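Local structure of KLLA0C04147p (Kluyveromyces lactis, 5H2D) at residues 265-270 with 279-284; 253-258 with 288-293; 236-241 with 257-262. The protein binds ergosterol in its C-terminal oxysterol-binding (ORD) domain, the part modelled here, and probably transfers sterols between membranes. All blocks are in the same frame, centred on the assembly; numbering follows the deposited sequence.

Contact 1 (265-270 with 279-284); sequences KEWIFG and AKKVLK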
loop_
_atom_site.group_PDB
_atom_site.type_symbol
_atom_site.label_atom_id
_atom_site.label_comp_id
_atom_site.label_asym_id
_atom_site.label_seq_id
_atom_site.Cartn_x
_atom_site.Cartn_y
_atom_site.Cartn_z
ATOM N N LYS A 265 -27.650 -10.414 -3.442
ATOM C CA LYS A 265 -26.668 -9.778 -4.316
ATOM C C LYS A 265 -27.167 -8.395 -4.722
ATOM O O LYS A 265 -28.265 -8.261 -5.274
ATOM C CB LYS A 265 -26.407 -10.653 -5.542
ATOM C CG LYS A 265 -25.311 -10.133 -6.464
ATOM C CD LYS A 265 -25.101 -11.044 -7.663
ATOM C CE LYS A 265 -24.405 -12.334 -7.273
ATOM N NZ LYS A 265 -24.284 -13.260 -8.439
ATOM N N GLU A 266 -26.380 -7.360 -4.425
ATOM C CA GLU A 266 -26.778 -5.986 -4.697
ATOM C C GLU A 266 -26.017 -5.352 -5.843
ATOM O O GLU A 266 -26.581 -4.526 -6.565
ATOM C CB GLU A 266 -26.588 -5.115 -3.446
ATOM C CG GLU A 266 -27.460 -5.516 -2.255
ATOM C CD GLU A 266 -28.685 -4.630 -2.109
ATOM O OE1 GLU A 266 -29.029 -3.912 -3.080
ATOM O OE2 GLU A 266 -29.289 -4.626 -1.012
ATOM N N TRP A 267 -24.745 -5.707 -6.014
ATOM C CA TRP A 267 -23.893 -5.108 -7.030
ATOM C C TRP A 267 -22.912 -6.158 -7.526
ATOM O O TRP A 267 -22.523 -7.061 -6.782
ATOM C CB TRP A 267 -23.103 -3.903 -6.487
ATOM C CG TRP A 267 -23.909 -2.866 -5.766
ATOM C CD1 TRP A 267 -24.209 -2.836 -4.431
ATOM C CD2 TRP A 267 -24.489 -1.686 -6.333
ATOM N NE1 TRP A 267 -24.945 -1.715 -4.137
ATOM C CE2 TRP A 267 -25.137 -0.994 -5.287
ATOM C CE3 TRP A 267 -24.523 -1.150 -7.620
ATOM C CZ2 TRP A 267 -25.815 0.204 -5.492
ATOM C CZ3 TRP A 267 -25.191 0.043 -7.823
ATOM C CH2 TRP A 267 -25.827 0.710 -6.764
ATOM N N ILE A 268 -22.532 -6.043 -8.800
ATOM C CA ILE A 268 -21.398 -6.781 -9.341
ATOM C C ILE A 268 -20.478 -5.764 -9.997
ATOM O O ILE A 268 -20.889 -4.660 -10.356
ATOM C CB ILE A 268 -21.802 -7.875 -10.354
ATOM C CG1 ILE A 268 -22.671 -7.275 -11.467
ATOM C CG2 ILE A 268 -22.482 -9.046 -9.637
ATOM C CD1 ILE A 268 -23.063 -8.267 -12.551
ATOM N N PHE A 269 -19.211 -6.141 -10.131
ATOM C CA PHE A 269 -18.249 -5.277 -10.796
ATOM C C PHE A 269 -17.187 -6.148 -11.442
ATOM O O PHE A 269 -17.032 -7.328 -11.110
ATOM C CB PHE A 269 -17.631 -4.255 -9.830
ATOM C CG PHE A 269 -16.739 -4.855 -8.768
ATOM C CD1 PHE A 269 -15.394 -5.093 -9.022
ATOM C CD2 PHE A 269 -17.238 -5.137 -7.505
ATOM C CE1 PHE A 269 -14.571 -5.629 -8.036
ATOM C CE2 PHE A 269 -16.417 -5.669 -6.527
ATOM C CZ PHE A 269 -15.088 -5.910 -6.794
ATOM N N GLY A 270 -16.465 -5.560 -12.381
ATOM C CA GLY A 270 -15.450 -6.315 -13.088
ATOM C C GLY A 270 -14.713 -5.433 -14.066
ATOM O O GLY A 270 -15.154 -4.329 -14.403
ATOM N N ALA A 279 -19.249 -1.309 -12.973
ATOM C CA ALA A 279 -20.138 -2.002 -12.054
ATOM C C ALA A 279 -21.573 -1.824 -12.523
ATOM O O ALA A 279 -21.868 -0.993 -13.383
ATOM C CB ALA A 279 -19.985 -1.489 -10.617
ATOM N N LYS A 280 -22.465 -2.604 -11.926
ATOM C CA LYS A 280 -23.888 -2.454 -12.192
ATOM C C LYS A 280 -24.683 -2.925 -10.986
ATOM O O LYS A 280 -24.236 -3.779 -10.214
ATOM C CB LYS A 280 -24.308 -3.237 -13.441
ATOM C CG LYS A 280 -24.376 -4.728 -13.237
ATOM C CD LYS A 280 -23.979 -5.462 -14.512
ATOM C CE LYS A 280 -24.597 -4.810 -15.727
ATOM N NZ LYS A 280 -26.081 -4.712 -15.585
ATOM N N LYS A 281 -25.865 -2.337 -10.822
ATOM C CA LYS A 281 -26.794 -2.805 -9.811
ATOM C C LYS A 281 -27.394 -4.132 -10.245
ATOM O O LYS A 281 -27.781 -4.306 -11.405
ATOM C CB LYS A 281 -27.907 -1.779 -9.589
ATOM C CG LYS A 281 -28.839 -2.108 -8.418
ATOM C CD LYS A 281 -28.237 -1.625 -7.094
ATOM C CE LYS A 281 -29.055 -2.067 -5.874
ATOM N NZ LYS A 281 -29.242 -3.540 -5.797
ATOM N N VAL A 282 -27.450 -5.067 -9.314
ATOM C CA VAL A 282 -28.138 -6.336 -9.513
ATOM C C VAL A 282 -29.563 -6.174 -9.006
ATOM O O VAL A 282 -29.779 -5.721 -7.875
ATOM C CB VAL A 282 -27.410 -7.476 -8.785
ATOM C CG1 VAL A 282 -28.209 -8.764 -8.878
ATOM C CG2 VAL A 282 -26.015 -7.673 -9.380
ATOM N N LEU A 283 -30.535 -6.525 -9.849
ATOM C CA LEU A 283 -31.932 -6.191 -9.590
ATOM C C LEU A 283 -32.691 -7.301 -8.878
ATOM O O LEU A 283 -33.631 -7.013 -8.127
ATOM C CB LEU A 283 -32.632 -5.853 -10.907
ATOM C CG LEU A 283 -31.837 -4.867 -11.761
ATOM C CD1 LEU A 283 -32.442 -4.731 -13.148
ATOM C CD2 LEU A 283 -31.762 -3.514 -11.062
ATOM N N LYS A 284 -32.307 -8.556 -9.101
ATOM C CA LYS A 284 -32.890 -9.692 -8.404
ATOM C C LYS A 284 -31.886 -10.218 -7.391
ATOM O O LYS A 284 -30.815 -10.692 -7.797
ATOM C CB LYS A 284 -33.270 -10.786 -9.398
ATOM C CG LYS A 284 -34.274 -10.342 -10.454
ATOM C CD LYS A 284 -34.097 -11.138 -11.736
ATOM C CE LYS A 284 -35.152 -10.786 -12.773
ATOM N NZ LYS A 284 -36.428 -11.522 -12.545
HETATM O O HOH W 1 -30.705 -7.064 -5.464
#

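Contact 2 (253-258 with 288-293); sequences EVKGEV and LEEMQV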
loop_
_atom_site.group_PDB
_atom_site.type_symbol
_atom_site.label_atom_id
_atom_site.label_comp_id
_atom_site.label_asym_id
_atom_site.label_seq_id
_atom_site.Cartn_x
_atom_site.Cartn_y
_atom_site.Cartn_z
ATOM N N GLU A 253 -7.847 -10.076 -15.404
ATOM C CA GLU A 253 -9.262 -9.991 -15.087
ATOM C C GLU A 253 -9.517 -9.962 -13.588
ATOM O O GLU A 253 -8.869 -10.668 -12.806
ATOM C CB GLU A 253 -10.006 -11.160 -15.725
ATOM C CG GLU A 253 -9.842 -11.186 -17.234
ATOM C CD GLU A 253 -10.494 -12.389 -17.871
ATOM O OE1 GLU A 253 -11.332 -13.031 -17.200
ATOM O OE2 GLU A 253 -10.161 -12.689 -19.040
ATOM N N VAL A 254 -10.465 -9.123 -13.192
ATOM C CA VAL A 254 -10.950 -9.088 -11.820
ATOM C C VAL A 254 -12.464 -8.932 -11.871
ATOM O O VAL A 254 -12.995 -8.244 -12.748
ATOM C CB VAL A 254 -10.280 -7.959 -11.004
ATOM C CG1 VAL A 254 -10.609 -6.596 -11.595
ATOM C CG2 VAL A 254 -10.662 -8.055 -9.521
ATOM N N LYS A 255 -13.156 -9.615 -10.962
ATOM C CA LYS A 255 -14.606 -9.533 -10.840
ATOM C C LYS A 255 -14.963 -9.603 -9.367
ATOM O O LYS A 255 -14.227 -10.184 -8.570
ATOM C CB LYS A 255 -15.352 -10.671 -11.566
ATOM C CG LYS A 255 -14.632 -11.300 -12.737
ATOM C CD LYS A 255 -15.510 -12.373 -13.396
ATOM C CE LYS A 255 -15.952 -13.432 -12.400
ATOM N NZ LYS A 255 -14.821 -14.292 -11.943
ATOM N N GLY A 256 -16.106 -9.027 -9.010
ATOM C CA GLY A 256 -16.551 -9.088 -7.632
ATOM C C GLY A 256 -18.057 -9.022 -7.540
ATOM O O GLY A 256 -18.744 -8.610 -8.479
ATOM N N GLU A 257 -18.562 -9.438 -6.378
ATOM C CA GLU A 257 -19.987 -9.424 -6.073
ATOM C C GLU A 257 -20.179 -8.859 -4.675
ATOM O O GLU A 257 -19.467 -9.262 -3.751
ATOM C CB GLU A 257 -20.583 -10.836 -6.159
ATOM C CG GLU A 257 -20.308 -11.559 -7.471
ATOM C CD GLU A 257 -18.925 -12.207 -7.527
ATOM O OE1 GLU A 257 -18.465 -12.763 -6.499
ATOM O OE2 GLU A 257 -18.296 -12.154 -8.606
ATOM N N VAL A 258 -21.140 -7.946 -4.519
ATOM C CA VAL A 258 -21.428 -7.276 -3.253
ATOM C C VAL A 258 -22.778 -7.764 -2.741
ATOM O O VAL A 258 -23.790 -7.666 -3.449
ATOM C CB VAL A 258 -21.441 -5.746 -3.407
ATOM C CG1 VAL A 258 -21.669 -5.079 -2.063
ATOM C CG2 VAL A 258 -20.140 -5.254 -4.033
ATOM N N LEU A 288 -27.605 -15.213 -10.157
ATOM C CA LEU A 288 -26.266 -15.773 -10.259
ATOM C C LEU A 288 -25.360 -14.951 -11.165
ATOM O O LEU A 288 -24.193 -15.311 -11.341
ATOM C CB LEU A 288 -26.334 -17.220 -10.768
ATOM C CG LEU A 288 -26.896 -17.483 -12.173
ATOM C CD1 LEU A 288 -25.919 -17.058 -13.273
ATOM C CD2 LEU A 288 -27.281 -18.947 -12.338
ATOM N N GLU A 289 -25.862 -13.858 -11.734
ATOM C CA GLU A 289 -25.098 -13.114 -12.726
ATOM C C GLU A 289 -23.817 -12.549 -12.129
ATOM O O GLU A 289 -23.800 -12.053 -10.998
ATOM C CB GLU A 289 -25.930 -11.971 -13.303
ATOM C CG GLU A 289 -25.231 -11.238 -14.440
ATOM C CD GLU A 289 -25.817 -9.867 -14.702
ATOM O OE1 GLU A 289 -25.238 -9.120 -15.524
ATOM O OE2 GLU A 289 -26.852 -9.532 -14.083
ATOM N N GLU A 290 -22.741 -12.620 -12.910
ATOM C CA GLU A 290 -21.475 -11.980 -12.590
ATOM C C GLU A 290 -21.070 -11.094 -13.760
ATOM O O GLU A 290 -21.627 -11.181 -14.857
ATOM C CB GLU A 290 -20.388 -13.015 -12.275
ATOM C CG GLU A 290 -20.696 -13.816 -11.022
ATOM C CD GLU A 290 -19.842 -15.054 -10.895
ATOM O OE1 GLU A 290 -18.844 -15.164 -11.641
ATOM O OE2 GLU A 290 -20.174 -15.920 -10.055
ATOM N N MET A 291 -20.094 -10.224 -13.519
ATOM C CA MET A 291 -19.751 -9.210 -14.505
ATOM C C MET A 291 -19.141 -9.855 -15.742
ATOM O O MET A 291 -18.176 -10.622 -15.646
ATOM C CB MET A 291 -18.780 -8.193 -13.913
ATOM C CG MET A 291 -18.800 -6.849 -14.606
ATOM S SD MET A 291 -20.170 -5.826 -14.045
ATOM C CE MET A 291 -19.941 -4.359 -15.043
ATOM N N GLN A 292 -19.722 -9.547 -16.900
ATOM C CA GLN A 292 -19.137 -9.914 -18.185
ATOM C C GLN A 292 -17.945 -9.007 -18.468
ATOM O O GLN A 292 -18.078 -7.779 -18.454
ATOM C CB GLN A 292 -20.181 -9.779 -19.291
ATOM C CG GLN A 292 -20.398 -11.020 -20.134
ATOM C CD GLN A 292 -21.185 -10.721 -21.402
ATOM O OE1 GLN A 292 -22.348 -11.109 -21.534
ATOM N NE2 GLN A 292 -20.552 -10.023 -22.340
ATOM N N VAL A 293 -16.783 -9.602 -18.719
ATOM C CA VAL A 293 -15.587 -8.813 -18.993
ATOM C C VAL A 293 -15.672 -8.216 -20.398
ATOM O O VAL A 293 -14.681 -8.149 -21.125
ATOM C CB VAL A 293 -14.304 -9.652 -18.820
ATOM C CG1 VAL A 293 -14.214 -10.725 -19.899
ATOM C CG2 VAL A 293 -13.065 -8.752 -18.825
HETATM O O HOH W 2 -18.979 -10.342 -10.884
#

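Contact 3 (236-241 with 257-262); sequences YCMIHF and EVYNAK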
loop_
_atom_site.group_PDB
_atom_site.type_symbol
_atom_site.label_atom_id
_atom_site.label_comp_id
_atom_site.label_asym_id
_atom_site.label_seq_id
_atom_site.Cartn_x
_atom_site.Cartn_y
_atom_site.Cartn_z
ATOM N N TYR A 236 -21.039 -7.903 2.772
ATOM C CA TYR A 236 -19.756 -8.517 2.450
ATOM C C TYR A 236 -19.578 -8.568 0.940
ATOM O O TYR A 236 -20.541 -8.503 0.174
ATOM C CB TYR A 236 -19.615 -9.922 3.056
ATOM C CG TYR A 236 -20.678 -10.911 2.606
ATOM C CD1 TYR A 236 -21.935 -10.923 3.202
ATOM C CD2 TYR A 236 -20.423 -11.828 1.596
ATOM C CE1 TYR A 236 -22.915 -11.820 2.797
ATOM C CE2 TYR A 236 -21.397 -12.732 1.188
ATOM C CZ TYR A 236 -22.638 -12.717 1.791
ATOM O OH TYR A 236 -23.610 -13.611 1.385
ATOM N N CYS A 237 -18.320 -8.683 0.519
ATOM C CA CYS A 237 -17.985 -8.645 -0.897
ATOM C C CYS A 237 -16.937 -9.705 -1.188
ATOM O O CYS A 237 -15.968 -9.840 -0.439
ATOM C CB CYS A 237 -17.472 -7.249 -1.300
ATOM S SG CYS A 237 -16.778 -7.152 -2.967
ATOM N N MET A 238 -17.144 -10.459 -2.266
ATOM C CA MET A 238 -16.186 -11.438 -2.761
ATOM C C MET A 238 -15.519 -10.882 -4.010
ATOM O O MET A 238 -16.211 -10.441 -4.936
ATOM C CB MET A 238 -16.871 -12.770 -3.089
ATOM C CG MET A 238 -17.748 -13.332 -1.986
ATOM S SD MET A 238 -16.836 -13.718 -0.487
ATOM C CE MET A 238 -15.453 -14.653 -1.126
ATOM N N ILE A 239 -14.180 -10.881 -4.026
ATOM C CA ILE A 239 -13.393 -10.410 -5.159
ATOM C C ILE A 239 -12.526 -11.543 -5.682
ATOM O O ILE A 239 -11.896 -12.266 -4.904
ATOM C CB ILE A 239 -12.502 -9.214 -4.780
ATOM C CG1 ILE A 239 -13.333 -8.166 -4.033
ATOM C CG2 ILE A 239 -11.800 -8.665 -6.038
ATOM C CD1 ILE A 239 -12.540 -6.918 -3.659
ATOM N N HIS A 240 -12.451 -11.667 -7.002
ATOM C CA HIS A 240 -11.698 -12.753 -7.620
ATOM C C HIS A 240 -10.693 -12.161 -8.599
ATOM O O HIS A 240 -11.081 -11.660 -9.657
ATOM C CB HIS A 240 -12.646 -13.736 -8.312
ATOM C CG HIS A 240 -13.922 -13.952 -7.558
ATOM N ND1 HIS A 240 -14.041 -14.883 -6.549
ATOM C CD2 HIS A 240 -15.120 -13.324 -7.633
ATOM C CE1 HIS A 240 -15.264 -14.836 -6.050
ATOM N NE2 HIS A 240 -15.937 -13.896 -6.686
ATOM N N PHE A 241 -9.408 -12.190 -8.220
ATOM C CA PHE A 241 -8.304 -11.882 -9.127
ATOM C C PHE A 241 -7.924 -13.166 -9.847
ATOM O O PHE A 241 -7.434 -14.114 -9.221
ATOM C CB PHE A 241 -7.089 -11.339 -8.376
ATOM C CG PHE A 241 -7.271 -9.958 -7.805
ATOM C CD1 PHE A 241 -7.900 -9.774 -6.584
ATOM C CD2 PHE A 241 -6.742 -8.857 -8.457
ATOM C CE1 PHE A 241 -8.055 -8.505 -6.039
ATOM C CE2 PHE A 241 -6.877 -7.580 -7.922
ATOM C CZ PHE A 241 -7.533 -7.406 -6.707
ATOM N N GLU A 257 -18.562 -9.438 -6.378
ATOM C CA GLU A 257 -19.987 -9.424 -6.073
ATOM C C GLU A 257 -20.179 -8.859 -4.675
ATOM O O GLU A 257 -19.467 -9.262 -3.751
ATOM C CB GLU A 257 -20.583 -10.836 -6.159
ATOM C CG GLU A 257 -20.308 -11.559 -7.471
ATOM C CD GLU A 257 -18.925 -12.207 -7.527
ATOM O OE1 GLU A 257 -18.465 -12.763 -6.499
ATOM O OE2 GLU A 257 -18.296 -12.154 -8.606
ATOM N N VAL A 258 -21.140 -7.946 -4.519
ATOM C CA VAL A 258 -21.428 -7.276 -3.253
ATOM C C VAL A 258 -22.778 -7.764 -2.741
ATOM O O VAL A 258 -23.790 -7.666 -3.449
ATOM C CB VAL A 258 -21.441 -5.746 -3.407
ATOM C CG1 VAL A 258 -21.669 -5.079 -2.063
ATOM C CG2 VAL A 258 -20.140 -5.254 -4.033
ATOM N N TYR A 259 -22.798 -8.250 -1.504
ATOM C CA TYR A 259 -24.002 -8.801 -0.897
ATOM C C TYR A 259 -24.412 -7.994 0.325
ATOM O O TYR A 259 -23.559 -7.507 1.077
ATOM C CB TYR A 259 -23.786 -10.253 -0.486
ATOM C CG TYR A 259 -23.409 -11.166 -1.624
ATOM C CD1 TYR A 259 -24.386 -11.827 -2.365
ATOM C CD2 TYR A 259 -22.073 -11.385 -1.950
ATOM C CE1 TYR A 259 -24.045 -12.669 -3.400
ATOM C CE2 TYR A 259 -21.720 -12.230 -2.984
ATOM C CZ TYR A 259 -22.709 -12.875 -3.704
ATOM O OH TYR A 259 -22.348 -13.709 -4.738
ATOM N N ASN A 260 -25.724 -7.872 0.534
ATOM C CA ASN A 260 -26.219 -7.364 1.802
ATOM C C ASN A 260 -26.145 -8.470 2.855
ATOM O O ASN A 260 -25.745 -9.603 2.580
ATOM C CB ASN A 260 -27.632 -6.791 1.643
ATOM C CG ASN A 260 -28.664 -7.839 1.244
ATOM O OD1 ASN A 260 -28.686 -8.941 1.773
ATOM N ND2 ASN A 260 -29.532 -7.478 0.306
ATOM N N ALA A 261 -26.514 -8.133 4.092
ATOM C CA ALA A 261 -26.311 -9.056 5.206
ATOM C C ALA A 261 -27.164 -10.317 5.095
ATOM O O ALA A 261 -26.825 -11.335 5.706
ATOM C CB ALA A 261 -26.603 -8.345 6.530
ATOM N N LYS A 262 -28.261 -10.276 4.343
ATOM C CA LYS A 262 -29.083 -11.460 4.132
ATOM C C LYS A 262 -28.657 -12.255 2.903
ATOM O O LYS A 262 -29.396 -13.140 2.459
ATOM C CB LYS A 262 -30.561 -11.065 4.022
ATOM C CG LYS A 262 -31.104 -10.399 5.276
ATOM C CD LYS A 262 -30.761 -11.223 6.513
ATOM C CE LYS A 262 -31.119 -10.493 7.805
ATOM N NZ LYS A 262 -32.587 -10.322 7.979
#

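Contact 1 (265-270 with 279-284)
Lys-281 reaches across from one strand of a beta hairpin to Glu-266 and Trp-267 on the other, and its ammonium makes the side-chain polar bonds of the contact. Lys-281 NZ forms a salt bridge to Glu-266 OE1 at 2.8 Å, meeting that oxygen on its anti side. The same nitrogen bonds to the backbone Glu-266 O, in the carbonyl plane on a lone pair, and to its neighbour Val-282 O. Glu-266 O takes a second donor, Val-282 N at 2.9 Å, from above the carbonyl plane. The other carboxylate oxygen of Glu-266 is bonded to Asn-260 ND2.

The aliphatic part of Lys-281 works on the indole. CG lies anti to the backbone N (chi1 -173°) and the chain turns at chi2 (84°); Lys-281 CD lies over one face of Trp-267, 3.3 Å from the centroid of the six-membered ring. Lys-281 NZ, 5.0 Å from the centroid of the five-membered ring of Trp-267, adds a cation-pi component, while Trp-267 NE1 bonds to Thr-96 in helix 95-108.

Backbone bonds pair Ile-268 with Lys-280 in both directions. On their face of the sheet, Ile-268 CG1 lies alongside Lys-280 CG at 3.5 Å, and Val-282 CG2 meets Ile-268 CG2 at 3.8 Å. A water donates to both Lys-265 O and Val-282 O.

Glu-266 and Trp-267 both face Val-258, a classic beta bulge in this strand. With three oxygens gripping NZ and the indole against its chain, the Lys-281 side chain is probably held in one conformation, and its charge is probably offset in large part by Glu-266.

Contact 2 (253-258 with 288-293)
Glu-290 opens the contact from the loop side, bringing its carboxylate up to the ends of Lys-255 and Glu-257 on strand 253-259. CG sits beside the backbone N (chi1 -65°), and from there the chain runs extended. Glu-290 OE1 comes to 3.5 Å from Lys-255 CE, but Lys-255 NZ stays 4.1 Å from Glu-290 OE1, beyond a salt bridge. Glu-257 OE2 approaches Glu-290 CG at 3.8 Å, and the two carboxylate planes are turned 35° apart. The nearby lysine charge may ease the repulsion between these two acids, while Glu-257 OE1 is tied to His-240 NE2.

At Met-291 the backbone takes over. Met-291 N donates to a water at 2.9 Å, and that water in turn donates to Gly-256 O, bridging loop and strand. Met-291 O lies 3.9 Å from Lys-255 CD; the Met-291 side chain instead packs on Ile-268, Ser-278 and Lys-280.

Val-293, the last residue before an unmodelled gap, brings CG2 to 4.3 Å from Glu-253 CG, a loose apolar touch.

No direct hydrogen bond joins the two segments: this is a loop between strands 276-281 and 314-319 lying across antiparallel strand 253-259, on the side opposite helix 95-108, in the oxysterol-binding domain.

Contact 3 (236-241 with 257-262)
Tyr-236 and Tyr-259 are brought together by different first torsions: CG of Tyr-236 lies between the backbone N and the carbonyl carbon (chi1 59°), whereas CG of Tyr-259 is anti to its own carbonyl carbon. The rings end up nearly parallel, planes 18° apart, but offset, with little of one ring lying above the other. Tyr-259 CB covers one face of the Tyr-236 ring, offset toward the rim and 3.5 Å from Tyr-236 CZ. Ring carbons Tyr-236 CE2 and Tyr-259 CD2 also meet, at 3.5 Å. Met-238 CG adds a longer touch to Tyr-259 CE2 on the same face of the sheet.

Further along, the side chains of His-240 and Glu-257 cross at about a right angle. His-240 NE2 donates to the syn lone pair of Glu-257 OE1 at 2.8 Å, with the oxygen only 2° out of the imidazole plane. The N-H...O line is nearly straight, and ring and carboxylate are roughly coplanar. ND1 of the histidine is bonded to Asp-225 on strand 219-230.

Backbone bonds tie Tyr-236 to Tyr-259 and Met-238 to Glu-257 in both directions, the shortest being Tyr-259 N to Tyr-236 O at 2.8 Å. Between them, on the other face, Cys-237 SG packs on Val-258 CG2 at 4.0 Å beneath helix 95-108.

Held by a carboxylate at each nitrogen, the His-240 ring has its rotation fixed across three adjacent strands, and two acidic neighbours would be expected to raise its tendency to carry a positive charge.

Strand 253-259 ties the three contacts together: it pairs with 236-241 in contact 3, carries the loop of contact 2 on one face, and borders strand 265-272 of contact 1 through backbone bonds of Val-258 to Glu-266 and Trp-267. Contacts 1 and 3 are antiparallel hairpin pairings with direct backbone bonds, contact 1 the more buried; contact 2, nearer the surface, relies on one bridging water and van der Waals touches. On the face toward helix 95-108, apolar groups such as Phe-269 and Cys-237 meet. The opposite face is more polar, with Glu-257 bonded to His-240 in contact 3 and lying beside the like-charged Glu-290 in contact 2.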